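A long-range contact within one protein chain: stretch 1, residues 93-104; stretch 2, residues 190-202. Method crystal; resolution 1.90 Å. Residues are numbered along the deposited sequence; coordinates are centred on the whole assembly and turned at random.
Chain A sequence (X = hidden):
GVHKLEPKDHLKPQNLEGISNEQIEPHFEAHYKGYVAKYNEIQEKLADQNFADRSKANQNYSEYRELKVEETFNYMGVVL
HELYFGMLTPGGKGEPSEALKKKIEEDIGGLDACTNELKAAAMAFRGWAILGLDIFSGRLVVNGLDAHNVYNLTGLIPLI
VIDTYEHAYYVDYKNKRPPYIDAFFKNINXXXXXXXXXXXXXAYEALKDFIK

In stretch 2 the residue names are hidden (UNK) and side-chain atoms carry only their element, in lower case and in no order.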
# COMPACT_ATOMS: atom_id res chain seq x y z
N LYS A 93 8.08 -1.04 35.35
CA LYS A 93 8.10 -2.10 36.35
C LYS A 93 9.04 -3.23 35.95
O LYS A 93 9.10 -3.61 34.78
CB LYS A 93 6.68 -2.66 36.54
CG LYS A 93 6.51 -3.55 37.76
CD LYS A 93 5.05 -3.96 37.90
CE LYS A 93 4.77 -4.63 39.24
NZ LYS A 93 5.52 -5.89 39.45
N GLY A 94 9.76 -3.77 36.93
CA GLY A 94 10.68 -4.86 36.68
C GLY A 94 11.86 -4.48 35.83
O GLY A 94 12.19 -3.29 35.69
N GLU A 95 12.50 -5.49 35.24
CA GLU A 95 13.66 -5.32 34.38
C GLU A 95 13.69 -6.47 33.39
O GLU A 95 13.09 -7.52 33.63
CB GLU A 95 14.95 -5.38 35.19
CG GLU A 95 15.36 -4.10 35.89
CD GLU A 95 16.70 -4.25 36.58
OE1 GLU A 95 17.67 -4.63 35.89
OE2 GLU A 95 16.78 -4.02 37.81
N PRO A 96 14.38 -6.29 32.25
CA PRO A 96 14.42 -7.40 31.30
C PRO A 96 15.17 -8.59 31.93
O PRO A 96 16.18 -8.41 32.61
CB PRO A 96 15.18 -6.81 30.11
CG PRO A 96 15.96 -5.66 30.70
CD PRO A 96 15.00 -5.08 31.69
N SER A 97 14.63 -9.79 31.74
CA SER A 97 15.23 -10.99 32.30
C SER A 97 16.61 -11.27 31.72
O SER A 97 16.97 -10.76 30.65
CB SER A 97 14.31 -12.19 32.05
OG SER A 97 14.12 -12.41 30.66
N GLU A 98 17.38 -12.09 32.42
CA GLU A 98 18.72 -12.44 31.96
C GLU A 98 18.62 -13.17 30.63
O GLU A 98 19.41 -12.92 29.72
CB GLU A 98 19.46 -13.30 32.99
CG GLU A 98 19.78 -12.56 34.28
CD GLU A 98 20.66 -11.32 34.08
OE1 GLU A 98 20.25 -10.22 34.50
OE2 GLU A 98 21.77 -11.46 33.52
N ALA A 99 17.63 -14.05 30.50
CA ALA A 99 17.42 -14.80 29.28
C ALA A 99 17.15 -13.84 28.12
O ALA A 99 17.71 -14.01 27.03
CB ALA A 99 16.26 -15.77 29.44
N LEU A 100 16.32 -12.83 28.36
CA LEU A 100 15.99 -11.85 27.33
C LEU A 100 17.23 -11.05 26.94
O LEU A 100 17.52 -10.87 25.75
CB LEU A 100 14.88 -10.91 27.80
CG LEU A 100 14.50 -9.78 26.84
CD1 LEU A 100 14.07 -10.35 25.49
CD2 LEU A 100 13.39 -8.94 27.44
N LYS A 101 17.99 -10.60 27.94
CA LYS A 101 19.20 -9.83 27.69
C LYS A 101 20.21 -10.60 26.86
O LYS A 101 20.85 -10.05 25.97
CB LYS A 101 19.84 -9.39 29.00
CG LYS A 101 19.05 -8.36 29.78
CD LYS A 101 19.72 -8.08 31.11
CE LYS A 101 18.92 -7.13 31.96
NZ LYS A 101 19.48 -7.02 33.33
N LYS A 102 20.35 -11.89 27.15
CA LYS A 102 21.31 -12.73 26.43
C LYS A 102 20.93 -12.91 24.96
O LYS A 102 21.80 -12.84 24.08
CB LYS A 102 21.45 -14.09 27.12
CG LYS A 102 22.62 -14.93 26.61
CD LYS A 102 23.96 -14.20 26.76
CE LYS A 102 24.28 -13.87 28.22
NZ LYS A 102 25.56 -13.11 28.37
N LYS A 103 19.65 -13.13 24.70
CA LYS A 103 19.16 -13.31 23.34
C LYS A 103 19.36 -12.02 22.54
O LYS A 103 19.81 -12.05 21.39
CB LYS A 103 17.68 -13.69 23.35
CG LYS A 103 17.14 -14.18 22.02
CD LYS A 103 17.02 -15.69 22.00
CE LYS A 103 16.47 -16.22 20.68
NZ LYS A 103 17.47 -16.18 19.59
N ILE A 104 19.03 -10.89 23.16
CA ILE A 104 19.19 -9.58 22.52
C ILE A 104 20.66 -9.36 22.20
O ILE A 104 21.02 -8.82 21.15
CB ILE A 104 18.70 -8.44 23.46
CG1 ILE A 104 17.18 -8.43 23.53
CG2 ILE A 104 19.23 -7.09 22.99
CD1 ILE A 104 16.61 -7.40 24.48
N UNK A 190 8.22 -4.54 32.37
CA UNK A 190 9.06 -5.67 32.01
C UNK A 190 8.57 -7.03 32.46
O UNK A 190 8.99 -8.05 31.92
c UNK A 190 12.76 -4.00 27.84
c UNK A 190 12.27 -5.28 28.18
c UNK A 190 12.71 -2.96 28.73
c UNK A 190 10.49 -5.43 32.48
c UNK A 190 11.38 -3.07 32.08
c UNK A 190 11.71 -5.53 29.43
n UNK A 190 11.97 -2.37 31.05
c UNK A 190 11.65 -4.48 30.35
c UNK A 190 12.15 -3.21 29.99
c UNK A 190 11.16 -4.36 31.69
N UNK A 191 7.66 -7.06 33.44
CA UNK A 191 7.10 -8.33 33.90
C UNK A 191 6.31 -8.91 32.74
O UNK A 191 6.39 -10.11 32.44
o UNK A 191 6.27 -7.68 37.44
c UNK A 191 6.18 -8.12 35.10
o UNK A 191 8.18 -7.68 36.36
c UNK A 191 6.93 -7.80 36.39
N UNK A 192 5.56 -8.04 32.05
CA UNK A 192 4.75 -8.42 30.90
C UNK A 192 5.63 -8.88 29.74
O UNK A 192 5.43 -9.97 29.19
c UNK A 192 3.15 -7.56 29.13
c UNK A 192 2.79 -6.95 31.52
c UNK A 192 3.84 -7.24 30.45
N UNK A 193 6.63 -8.08 29.40
CA UNK A 193 7.54 -8.40 28.30
C UNK A 193 8.30 -9.70 28.56
O UNK A 193 8.43 -10.54 27.67
c UNK A 193 8.54 -7.25 28.04
c UNK A 193 7.79 -5.96 27.73
c UNK A 193 9.48 -7.61 26.89
N UNK A 194 8.79 -9.88 29.79
CA UNK A 194 9.54 -11.10 30.14
C UNK A 194 8.68 -12.34 29.98
O UNK A 194 9.16 -13.39 29.53
n UNK A 194 11.69 -9.45 30.62
o UNK A 194 11.56 -9.63 32.85
c UNK A 194 11.18 -9.97 31.73
c UNK A 194 10.08 -11.01 31.57
N UNK A 195 7.40 -12.23 30.35
CA UNK A 195 6.48 -13.36 30.23
C UNK A 195 6.25 -13.68 28.76
O UNK A 195 6.22 -14.84 28.37
o UNK A 195 2.33 -12.91 31.62
c UNK A 195 2.88 -14.02 31.50
c UNK A 195 5.15 -13.06 30.91
o UNK A 195 2.46 -15.06 32.06
c UNK A 195 4.11 -14.15 30.64
N UNK A 196 6.07 -12.63 27.95
CA UNK A 196 5.86 -12.81 26.52
C UNK A 196 7.05 -13.55 25.93
O UNK A 196 6.88 -14.48 25.14
n UNK A 196 3.93 -6.67 24.77
c UNK A 196 3.01 -7.32 25.46
c UNK A 196 5.71 -11.45 25.83
n UNK A 196 1.93 -6.68 25.87
c UNK A 196 4.44 -10.70 26.18
c UNK A 196 4.36 -9.39 25.41
n UNK A 196 3.18 -8.60 25.77
N UNK A 197 8.25 -13.17 26.36
CA UNK A 197 9.48 -13.80 25.88
C UNK A 197 9.55 -15.28 26.23
O UNK A 197 9.91 -16.11 25.39
c UNK A 197 13.59 -14.06 24.11
c UNK A 197 14.11 -14.81 26.34
c UNK A 197 12.02 -13.64 25.92
c UNK A 197 12.38 -13.53 24.58
c UNK A 197 12.89 -14.29 26.80
c UNK A 197 10.71 -13.08 26.42
c UNK A 197 14.45 -14.70 25.00
N UNK A 198 9.21 -15.61 27.48
CA UNK A 198 9.23 -16.99 27.94
C UNK A 198 8.32 -17.85 27.06
O UNK A 198 8.72 -18.93 26.59
c UNK A 198 10.37 -18.90 30.20
c UNK A 198 8.91 -18.45 30.04
c UNK A 198 8.77 -17.07 29.40
o UNK A 198 11.28 -18.04 30.16
o UNK A 198 10.61 -20.12 30.39
N UNK A 199 7.11 -17.36 26.82
CA UNK A 199 6.13 -18.06 26.01
C UNK A 199 6.61 -18.16 24.56
O UNK A 199 6.48 -19.22 23.94
n UNK A 199 0.69 -16.41 28.77
c UNK A 199 2.10 -16.88 28.77
c UNK A 199 4.78 -17.34 26.07
c UNK A 199 4.16 -17.32 27.45
c UNK A 199 2.78 -16.71 27.43
N UNK A 200 7.18 -17.08 24.05
CA UNK A 200 7.68 -17.04 22.68
C UNK A 200 8.77 -18.10 22.47
O UNK A 200 8.74 -18.84 21.48
c UNK A 200 8.21 -15.65 22.35
N UNK A 201 9.69 -18.20 23.42
CA UNK A 201 10.78 -19.17 23.33
C UNK A 201 10.28 -20.61 23.44
O UNK A 201 10.76 -21.50 22.73
c UNK A 201 11.85 -18.90 24.39
c UNK A 201 14.59 -18.90 22.57
c UNK A 201 12.67 -17.64 24.12
s UNK A 201 13.41 -17.59 22.46
N UNK A 202 9.31 -20.83 24.33
CA UNK A 202 8.73 -22.17 24.49
C UNK A 202 8.04 -22.55 23.19
O UNK A 202 8.20 -23.68 22.71
n UNK A 202 8.18 -21.81 30.46
c UNK A 202 7.52 -22.35 28.14
c UNK A 202 7.72 -22.20 25.63
c UNK A 202 8.20 -22.84 29.41
c UNK A 202 8.30 -22.75 26.92
O HOH W 1 11.88 -13.95 30.13

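Position 190 opens the helix of stretch 2. Its side chain is one carbon followed by fused five- and six-membered rings holding eight carbons and one nitrogen, and its rings lie against Pro96 and Leu100; it can only be tryptophan. Pro96 CD lies over one face of Trp190, 3.8 Å from the centroid of the five-membered ring, a CH-pi contact. Backbone joins in: Trp190 N donates to Lys93 O at 2.7 Å, tying the loop to the first turn of the helix.

Position 191 has two carbons, the second carrying two oxygens, and one of those oxygens meets the amine of Lys93. This is aspartate: Lys93 NZ to Asp191 OD2 is 2.8 Å, a salt bridge at the exposed end of the contact. Next along the loop comes Gly94, with positive phi, which by itself favours glycine; a CB there would come 2.4 Å from Asp191 OD1, a clash.

Position 192 shows one carbon bearing two more, out of reach of stretch 1: valine. Position 193 repeats that three-carbon fork but points toward stretch 1, where a methyl faces Leu100; it is also valine, with Val193 CG1 4.2 Å from Leu100 CD2.

At 194 there are two carbons, the second carrying one oxygen and one nitrogen, set against the backbone of residues 95 to 97. That is asparagine. Its amide is probably turned over in the model, so the individual polar pairings stay open, but the group plainly sits where the loop offers Glu95 O and Ser97 N.

Position 195, three carbons with two oxygens on the third, is out of reach of stretch 1: glutamate. Position 196, three carbons, a nitrogen, then a carbon with two more nitrogens, is also out of reach, its end bonded elsewhere in the structure: arginine.

Position 197 has one carbon and then a six-carbon ring, lying against Ala99, Leu100 and Lys103: phenylalanine. Leu100 CD1 sits over the face of Phe197, 3.9 Å from the ring centroid, and Lys103 CB is 3.8 Å from Phe197 CZ.

Neither 198, three carbons ending in two oxygens, nor 199, four carbons in a row ending in nitrogen, touches stretch 1; they are glutamate and lysine. Nor does 200, a single carbon, alanine. The unbranched run at 201 of two carbons, sulfur and carbon meets Lys103 with its end; it is methionine, with Met201 CE 3.8 Å from Lys103 CE. Position 202, four carbons and a terminal nitrogen, does not reach stretch 1; it is lysine, and Lys202 NZ bonds Glu198 OE2 at 3.0 Å.

The rule is one of spacing. Positions 190, 193, 194, 197 and 201 form one stripe along the helix, and Leu100 is the knob among the first four. The two helices cross at 68°, their axes 10.1 Å apart at closest approach. Ser97 caps its own helix, Leu100 N donating to Ser97 OG at 3.2 Å, while a water whose O is 2.8 Å from both Ser97 OG and Asn194 O links that cap to the partner helix. Polar bonds secure the loop; apolar packing carries the contact onward.

Stretch 2 (190-202) WDVVNERFEKAMK
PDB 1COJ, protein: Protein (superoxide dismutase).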